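Local coordinates for protein heat-inducible transcription repressor HrcA (Thermotoga maritima, PDB 1STZ) that probably represses the class I heat shock genes, the grpE-dnaK-dnaJ and groELS operons, by binding DNA and so preventing their heat-shock induction, at residues A[111-115]-A[116-120]; A[277-281]-A[282-286]; A[322-325]-A[326-330]. All blocks are in the same frame, centred on the assembly; numbering follows the deposited sequence.

Contact 1: A[111-115]-A[116-120]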
loop_
_atom_site.group_PDB
_atom_site.type_symbol
_atom_site.label_atom_id
_atom_site.label_comp_id
_atom_site.label_asym_id
_atom_site.label_seq_id
_atom_site.Cartn_x
_atom_site.Cartn_y
_atom_site.Cartn_z
ATOM N N MET A 111 -3.493 11.303 -2.879
ATOM C CA MET A 111 -3.919 11.576 -1.505
ATOM C C MET A 111 -4.061 13.070 -1.325
ATOM O O MET A 111 -4.718 13.679 -2.185
ATOM C CB MET A 111 -3.065 10.816 -0.468
ATOM C CG MET A 111 -1.557 11.042 -0.445
ATOM S SD MET A 111 -0.749 10.057 0.897
ATOM C CE MET A 111 -1.067 10.987 2.392
ATOM N N PRO A 112 -3.560 13.706 -0.267
ATOM C CA PRO A 112 -3.556 15.152 -0.307
ATOM C C PRO A 112 -2.185 15.723 -0.658
ATOM O O PRO A 112 -1.956 16.851 -0.297
ATOM C CB PRO A 112 -3.997 15.515 1.114
ATOM C CG PRO A 112 -3.589 14.340 1.957
ATOM C CD PRO A 112 -3.101 13.254 1.054
ATOM N N LEU A 113 -1.310 14.997 -1.348
ATOM C CA LEU A 113 -0.062 15.601 -1.836
ATOM C C LEU A 113 -0.325 16.753 -2.808
ATOM O O LEU A 113 -1.232 16.682 -3.616
ATOM C CB LEU A 113 0.824 14.570 -2.528
ATOM C CG LEU A 113 1.238 13.365 -1.695
ATOM C CD1 LEU A 113 2.089 12.485 -2.554
ATOM C CD2 LEU A 113 1.955 13.805 -0.422
ATOM N N ALA A 114 0.475 17.807 -2.709
ATOM C CA ALA A 114 0.333 19.009 -3.516
ATOM C C ALA A 114 1.571 19.317 -4.389
ATOM O O ALA A 114 1.578 20.294 -5.102
ATOM C CB ALA A 114 0.028 20.198 -2.587
ATOM N N ASP A 115 2.615 18.497 -4.318
ATOM C CA ASP A 115 3.840 18.679 -5.102
ATOM C C ASP A 115 3.712 17.772 -6.327
ATOM O O ASP A 115 3.701 16.555 -6.199
ATOM C CB ASP A 115 5.077 18.291 -4.263
ATOM C CG ASP A 115 6.426 18.517 -4.993
ATOM O OD1 ASP A 115 6.478 18.740 -6.225
ATOM O OD2 ASP A 115 7.513 18.484 -4.371
ATOM N N PRO A 116 3.595 18.349 -7.513
ATOM C CA PRO A 116 3.441 17.525 -8.713
ATOM C C PRO A 116 4.629 16.573 -8.935
ATOM O O PRO A 116 4.411 15.494 -9.462
ATOM C CB PRO A 116 3.298 18.555 -9.841
ATOM C CG PRO A 116 3.877 19.818 -9.311
ATOM C CD PRO A 116 3.596 19.791 -7.827
ATOM N N GLU A 117 5.827 16.945 -8.496
ATOM C CA GLU A 117 7.014 16.117 -8.667
ATOM C C GLU A 117 6.896 14.817 -7.871
ATOM O O GLU A 117 7.209 13.739 -8.385
ATOM C CB GLU A 117 8.276 16.896 -8.280
ATOM C CG GLU A 117 9.585 16.111 -8.325
ATOM C CD GLU A 117 9.947 15.590 -9.718
ATOM O OE1 GLU A 117 10.686 14.587 -9.786
ATOM O OE2 GLU A 117 9.489 16.170 -10.738
ATOM N N LYS A 118 6.426 14.922 -6.633
ATOM C CA LYS A 118 6.212 13.755 -5.791
ATOM C C LYS A 118 5.079 12.847 -6.348
ATOM O O LYS A 118 5.137 11.617 -6.218
ATOM C CB LYS A 118 5.918 14.200 -4.352
ATOM C CG LYS A 118 5.665 13.070 -3.366
ATOM C CD LYS A 118 6.899 12.191 -3.167
ATOM C CE LYS A 118 6.665 11.158 -2.058
ATOM N NZ LYS A 118 7.934 10.794 -1.363
ATOM N N VAL A 119 4.072 13.445 -6.971
ATOM C CA VAL A 119 2.989 12.667 -7.553
ATOM C C VAL A 119 3.517 11.865 -8.753
ATOM O O VAL A 119 3.195 10.699 -8.886
ATOM C CB VAL A 119 1.779 13.522 -7.989
ATOM C CG1 VAL A 119 0.787 12.664 -8.739
ATOM C CG2 VAL A 119 1.097 14.146 -6.785
ATOM N N LEU A 120 4.332 12.488 -9.596
ATOM C CA LEU A 120 4.963 11.796 -10.724
ATOM C C LEU A 120 5.912 10.704 -10.224
ATOM O O LEU A 120 6.000 9.631 -10.820
ATOM C CB LEU A 120 5.731 12.775 -11.617
ATOM C CG LEU A 120 4.916 13.873 -12.305
ATOM C CD1 LEU A 120 5.823 14.776 -13.150
ATOM C CD2 LEU A 120 3.768 13.303 -13.133
#
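D115 meets the first turn of the following helix with two acceptors, one from its side chain and one from its backbone. OD1 takes the backbone N-H of E117 in a capping bond, D115 OD1 to E117 N being 3.0 Å. The amide does not approach in the carboxylate plane but from above it, 45° out, and the N-H...O angle is a moderately bent 144°. With CG anti to the backbone N (chi1 -177°), the carboxylate folds back over the start of the helix, near enough for OD1 to lie 3.3 Å from CB of E117 as well. The carbonyl of D115 points down the helix, where V119 N donates to D115 O at 3.2 Å.

This is an N-cap: D115 is the last residue before helix 116-131, and P116, which has no N-H to offer, fills the first helical position. The capping bond serves E117 N, one of the amides that no earlier turn of helix could satisfy, and the negative charge probably also suits the positive end of the helix dipole.

The apolar contacts lie a little further along. L113, two residues before the cap, sends its side chain forward against the first turn, where L113 CD1 touches K118 CG at 3.7 Å. L113 CB stands 4.3 Å from V119 CG2, a looser touch. The lysine chain bends beyond CG, and its end leads away from L113. E117 sends its carboxylate outward to a salt bridge with R139. Residues of the second subunit pack on the loop, T174 of that subunit against L113 and P175 of the same subunit against D115.

Contact 2: A[277-281]-A[282-286]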
loop_
_atom_site.group_PDB
_atom_site.type_symbol
_atom_site.label_atom_id
_atom_site.label_comp_id
_atom_site.label_asym_id
_atom_site.label_seq_id
_atom_site.Cartn_x
_atom_site.Cartn_y
_atom_site.Cartn_z
ATOM N N ARG A 277 9.255 -5.101 -33.665
ATOM C CA ARG A 277 9.433 -4.336 -34.890
ATOM C C ARG A 277 8.539 -3.087 -35.004
ATOM O O ARG A 277 8.857 -2.161 -35.750
ATOM C CB ARG A 277 9.253 -5.224 -36.125
ATOM C CG ARG A 277 8.160 -6.284 -36.043
ATOM C CD ARG A 277 6.740 -5.743 -36.102
ATOM N NE ARG A 277 5.722 -6.798 -36.197
ATOM C CZ ARG A 277 5.373 -7.436 -37.304
ATOM N NH1 ARG A 277 5.966 -7.164 -38.482
ATOM N NH2 ARG A 277 4.412 -8.360 -37.239
ATOM N N GLU A 278 7.427 -3.067 -34.277
ATOM C CA GLU A 278 6.514 -1.918 -34.294
ATOM C C GLU A 278 7.178 -0.647 -33.723
ATOM O O GLU A 278 6.780 0.461 -34.061
ATOM C CB GLU A 278 5.212 -2.237 -33.564
ATOM C CG GLU A 278 4.348 -3.344 -34.206
ATOM C CD GLU A 278 3.225 -3.847 -33.286
ATOM O OE1 GLU A 278 2.458 -4.753 -33.681
ATOM O OE2 GLU A 278 3.093 -3.332 -32.149
ATOM N N ILE A 279 8.219 -0.818 -32.912
ATOM C CA ILE A 279 8.918 0.299 -32.273
ATOM C C ILE A 279 9.640 1.194 -33.298
ATOM O O ILE A 279 9.617 2.409 -33.195
ATOM C CB ILE A 279 9.892 -0.227 -31.180
ATOM C CG1 ILE A 279 9.084 -0.876 -30.062
ATOM C CG2 ILE A 279 10.761 0.909 -30.599
ATOM C CD1 ILE A 279 9.926 -1.403 -28.918
ATOM N N GLY A 280 10.249 0.574 -34.291
ATOM C CA GLY A 280 10.841 1.290 -35.399
ATOM C C GLY A 280 12.346 1.326 -35.409
ATOM O O GLY A 280 12.913 1.918 -36.322
ATOM N N ARG A 281 13.001 0.713 -34.424
ATOM C CA ARG A 281 14.476 0.644 -34.424
ATOM C C ARG A 281 14.894 -0.750 -34.033
ATOM O O ARG A 281 14.479 -1.249 -32.968
ATOM C CB ARG A 281 15.055 1.670 -33.459
ATOM C CG ARG A 281 14.831 3.101 -33.940
ATOM C CD ARG A 281 15.747 4.156 -33.340
ATOM N NE ARG A 281 15.565 5.419 -34.059
ATOM C CZ ARG A 281 15.764 6.633 -33.560
ATOM N NH1 ARG A 281 16.193 6.791 -32.328
ATOM N NH2 ARG A 281 15.552 7.713 -34.315
ATOM N N LYS A 282 15.678 -1.388 -34.900
ATOM C CA LYS A 282 16.106 -2.778 -34.702
ATOM C C LYS A 282 16.789 -3.009 -33.338
ATOM O O LYS A 282 16.640 -4.053 -32.747
ATOM C CB LYS A 282 17.066 -3.229 -35.817
ATOM C CG LYS A 282 16.379 -3.603 -37.112
ATOM C CD LYS A 282 15.475 -4.827 -36.954
ATOM C CE LYS A 282 15.211 -5.555 -38.273
ATOM N NZ LYS A 282 14.104 -4.936 -39.070
ATOM N N LYS A 283 17.528 -2.029 -32.851
ATOM C CA LYS A 283 18.233 -2.157 -31.576
ATOM C C LYS A 283 17.294 -2.376 -30.385
ATOM O O LYS A 283 17.710 -2.882 -29.350
ATOM C CB LYS A 283 19.102 -0.915 -31.335
ATOM C CG LYS A 283 20.347 -0.907 -32.187
ATOM C CD LYS A 283 21.268 0.270 -31.820
ATOM C CE LYS A 283 22.658 0.147 -32.447
ATOM N NZ LYS A 283 22.846 -1.106 -33.237
ATOM N N LEU A 284 16.029 -2.002 -30.557
ATOM C CA LEU A 284 15.017 -2.139 -29.531
ATOM C C LEU A 284 13.991 -3.259 -29.810
ATOM O O LEU A 284 12.954 -3.326 -29.156
ATOM C CB LEU A 284 14.322 -0.787 -29.341
ATOM C CG LEU A 284 15.243 0.423 -29.067
ATOM C CD1 LEU A 284 14.485 1.716 -29.127
ATOM C CD2 LEU A 284 15.912 0.283 -27.700
ATOM N N GLU A 285 14.334 -4.182 -30.702
ATOM C CA GLU A 285 13.426 -5.265 -31.139
ATOM C C GLU A 285 12.980 -6.210 -30.039
ATOM O O GLU A 285 11.959 -6.870 -30.195
ATOM C CB GLU A 285 14.077 -6.134 -32.229
ATOM C CG GLU A 285 13.780 -5.723 -33.648
ATOM C CD GLU A 285 14.122 -6.820 -34.669
ATOM O OE1 GLU A 285 15.270 -7.345 -34.639
ATOM O OE2 GLU A 285 13.241 -7.159 -35.499
ATOM N N LYS A 286 13.752 -6.299 -28.960
ATOM C CA LYS A 286 13.432 -7.169 -27.810
ATOM C C LYS A 286 12.383 -6.627 -26.859
ATOM O O LYS A 286 11.945 -7.352 -25.965
ATOM C CB LYS A 286 14.681 -7.453 -26.983
ATOM C CG LYS A 286 15.788 -8.088 -27.789
ATOM C CD LYS A 286 15.574 -9.556 -27.988
ATOM C CE LYS A 286 16.723 -10.324 -27.339
ATOM N NZ LYS A 286 16.721 -10.189 -25.870
#
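I279 and L284 make a local apolar contact across a turn, in the connection between strands 272-275 and 287-296, neighbouring antiparallel strands of the five-stranded sheet. The connection is a β-hairpin loop built of tight turns: 3-10 geometry ends at 277-278 and returns at 282-283, with 279-281 between. G280 takes a positive phi of 107°, where any CB would collide with the carbonyl oxygen of I279, so only glycine fits comfortably.

Each of the two apolar residues has its CB directed at the other segment, and the side chains cross at about a right angle. CG2 of I279 lies 4.1 Å from CD1 of L284, while the other branch of the isoleucine reaches past it to the backbone, I279 CD1 to L284 O being 3.6 Å. Both are buried, with F262 of helix 260-266 packing on each; L253 of helix 247-256 adds to the cover of L284, and F287 and V289 of the next strand to that of I279.

Around this small apolar centre the loop is charged. R281 holds its chain extended from CG to NE and carries its guanidinium away from the turn to salt bridges with E256 and D259. E278 runs the other way, to R85; K286 has its own partner in D249.

The second 3-10 turn is tied by its backbone: L284 N donates to R281 O at 3.0 Å with an N-H...O angle of 154°.

Contact 3: A[322-325]-A[326-330]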
loop_
_atom_site.group_PDB
_atom_site.type_symbol
_atom_site.label_atom_id
_atom_site.label_comp_id
_atom_site.label_asym_id
_atom_site.label_seq_id
_atom_site.Cartn_x
_atom_site.Cartn_y
_atom_site.Cartn_z
ATOM N N GLU A 322 -2.937 2.018 -17.839
ATOM C CA GLU A 322 -4.149 2.789 -17.973
ATOM C C GLU A 322 -4.671 3.384 -16.634
ATOM O O GLU A 322 -5.061 4.551 -16.587
ATOM C CB GLU A 322 -5.238 1.952 -18.642
ATOM C CG GLU A 322 -6.478 2.775 -18.919
ATOM C CD GLU A 322 -7.589 2.028 -19.641
ATOM O OE1 GLU A 322 -7.854 0.843 -19.323
ATOM O OE2 GLU A 322 -8.236 2.665 -20.505
ATOM N N TYR A 323 -4.700 2.596 -15.566
ATOM C CA TYR A 323 -5.125 3.116 -14.253
ATOM C C TYR A 323 -4.283 4.310 -13.811
ATOM O O TYR A 323 -4.826 5.336 -13.437
ATOM C CB TYR A 323 -5.070 2.025 -13.184
ATOM C CG TYR A 323 -5.734 2.379 -11.869
ATOM C CD1 TYR A 323 -7.085 2.096 -11.644
ATOM C CD2 TYR A 323 -5.019 2.978 -10.841
ATOM C CE1 TYR A 323 -7.687 2.405 -10.441
ATOM C CE2 TYR A 323 -5.620 3.287 -9.635
ATOM C CZ TYR A 323 -6.942 3.010 -9.444
ATOM O OH TYR A 323 -7.518 3.313 -8.239
ATOM N N ILE A 324 -2.959 4.183 -13.884
ATOM C CA ILE A 324 -2.054 5.221 -13.384
ATOM C C ILE A 324 -2.140 6.484 -14.230
ATOM O O ILE A 324 -2.153 7.589 -13.688
ATOM C CB ILE A 324 -0.575 4.716 -13.301
ATOM C CG1 ILE A 324 -0.323 3.994 -11.989
ATOM C CG2 ILE A 324 0.422 5.875 -13.240
ATOM C CD1 ILE A 324 -0.785 2.679 -11.955
ATOM N N LEU A 325 -2.170 6.316 -15.548
ATOM C CA LEU A 325 -2.344 7.445 -16.443
ATOM C C LEU A 325 -3.617 8.194 -16.121
ATOM O O LEU A 325 -3.594 9.406 -16.068
ATOM C CB LEU A 325 -2.393 7.035 -17.904
ATOM C CG LEU A 325 -1.208 7.300 -18.838
ATOM C CD1 LEU A 325 -1.731 7.237 -20.230
ATOM C CD2 LEU A 325 -0.527 8.615 -18.600
ATOM N N ASN A 326 -4.731 7.485 -15.960
ATOM C CA ASN A 326 -5.994 8.126 -15.572
ATOM C C ASN A 326 -5.888 8.854 -14.214
ATOM O O ASN A 326 -6.515 9.883 -14.023
ATOM C CB ASN A 326 -7.134 7.113 -15.493
ATOM C CG ASN A 326 -7.605 6.635 -16.860
ATOM O OD1 ASN A 326 -7.273 7.212 -17.891
ATOM N ND2 ASN A 326 -8.393 5.572 -16.863
ATOM N N ARG A 327 -5.092 8.315 -13.295
ATOM C CA ARG A 327 -4.859 8.958 -11.996
ATOM C C ARG A 327 -4.057 10.226 -12.133
ATOM O O ARG A 327 -4.288 11.170 -11.413
ATOM C CB ARG A 327 -4.076 8.045 -11.049
ATOM C CG ARG A 327 -4.910 7.187 -10.164
ATOM C CD ARG A 327 -6.125 6.676 -10.790
ATOM N NE ARG A 327 -7.328 7.095 -10.104
ATOM C CZ ARG A 327 -8.497 7.348 -10.696
ATOM N NH1 ARG A 327 -8.638 7.252 -12.017
ATOM N NH2 ARG A 327 -9.569 7.690 -9.939
ATOM N N LEU A 328 -3.098 10.234 -13.045
ATOM C CA LEU A 328 -2.256 11.394 -13.232
ATOM C C LEU A 328 -3.085 12.492 -13.845
ATOM O O LEU A 328 -2.997 13.634 -13.422
ATOM C CB LEU A 328 -1.052 11.078 -14.134
ATOM C CG LEU A 328 0.074 10.294 -13.470
ATOM C CD1 LEU A 328 1.143 9.990 -14.482
ATOM C CD2 LEU A 328 0.650 11.064 -12.306
ATOM N N SER A 329 -3.904 12.138 -14.833
ATOM C CA SER A 329 -4.823 13.101 -15.434
ATOM C C SER A 329 -5.744 13.686 -14.382
ATOM O O SER A 329 -6.038 14.877 -14.402
ATOM C CB SER A 329 -5.645 12.468 -16.560
ATOM O OG SER A 329 -4.805 12.243 -17.671
ATOM N N GLU A 330 -6.180 12.858 -13.442
ATOM C CA GLU A 330 -7.066 13.335 -12.372
ATOM C C GLU A 330 -6.357 14.323 -11.448
ATOM O O GLU A 330 -6.928 15.371 -11.103
ATOM C CB GLU A 330 -7.552 12.191 -11.521
ATOM C CG GLU A 330 -9.030 11.932 -11.609
ATOM C CD GLU A 330 -9.363 10.532 -11.117
ATOM O OE1 GLU A 330 -10.065 9.808 -11.854
ATOM O OE2 GLU A 330 -8.904 10.168 -9.997
#
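The aliphatic part of R327 lies over one face of the Y323 ring, one turn back along the helix. CD does the touching: it sits 4.0 Å from the centroid of the Y323 ring in a CH-pi contact, displaced toward the rim, with R327 CD to Y323 CE2 3.6 Å. The tyrosine has CG anti to its backbone N (chi1 -169°), which brings the end of the ring round beside R327. The guanidinium plane is turned 33° from the ring; its CZ is 5.1 Å from the ring centroid, at most a weak cation-pi attraction. The charge has a firmer partner in E330, R327 NH2 to E330 OE2 being 2.6 Å. Replacing R327 by an alanine removes the methylene over the ring and would probably leave the E330 carboxylate without its salt-bridge mate.

All this is i to i+4 and i to i+3 spacing on helix 314-334, whose I324 and L328 face helix 116-131 through A123 of that helix.

N326 lies alongside E322, pointing the same way, with N326 ND2 4.0 Å from E322 CG and the amide and carboxylate planes 41° apart. Beneath them N326 N donates to E322 O at 3.0 Å.

L325 works through its carbonyl. S329 N donates to L325 O, almost straight, and S329 OG adds a weak bond; this hydroxyl is also bonded to F295 N. The L325 side chain leaves this contact and packs on Y294 of strand 287-296.

Overall arrangement
Contacts 1 and 3 belong to one helix pair: V119 and L120 of helix 116-131 pack on L328 of helix 314-334, the two contact centres lying 13 Å apart. Contact 2 sits apart, touching neither, its centre about 34 Å from that of contact 1, at the end of a hairpin of the five-stranded sheet. Strand 287-296 leads out of that hairpin and packs on contact 3. Contact 3 is nearest the chain centre, about 11 Å from it, with one exposed residue among those touching; contact 2, about 18 Å out, is the most exposed, with four of eight. Contact 1 uses a capping carboxylate, contact 3 mid-helix backbone bonds and an arginine over a ring, contact 2 an apolar pair within a charged loop.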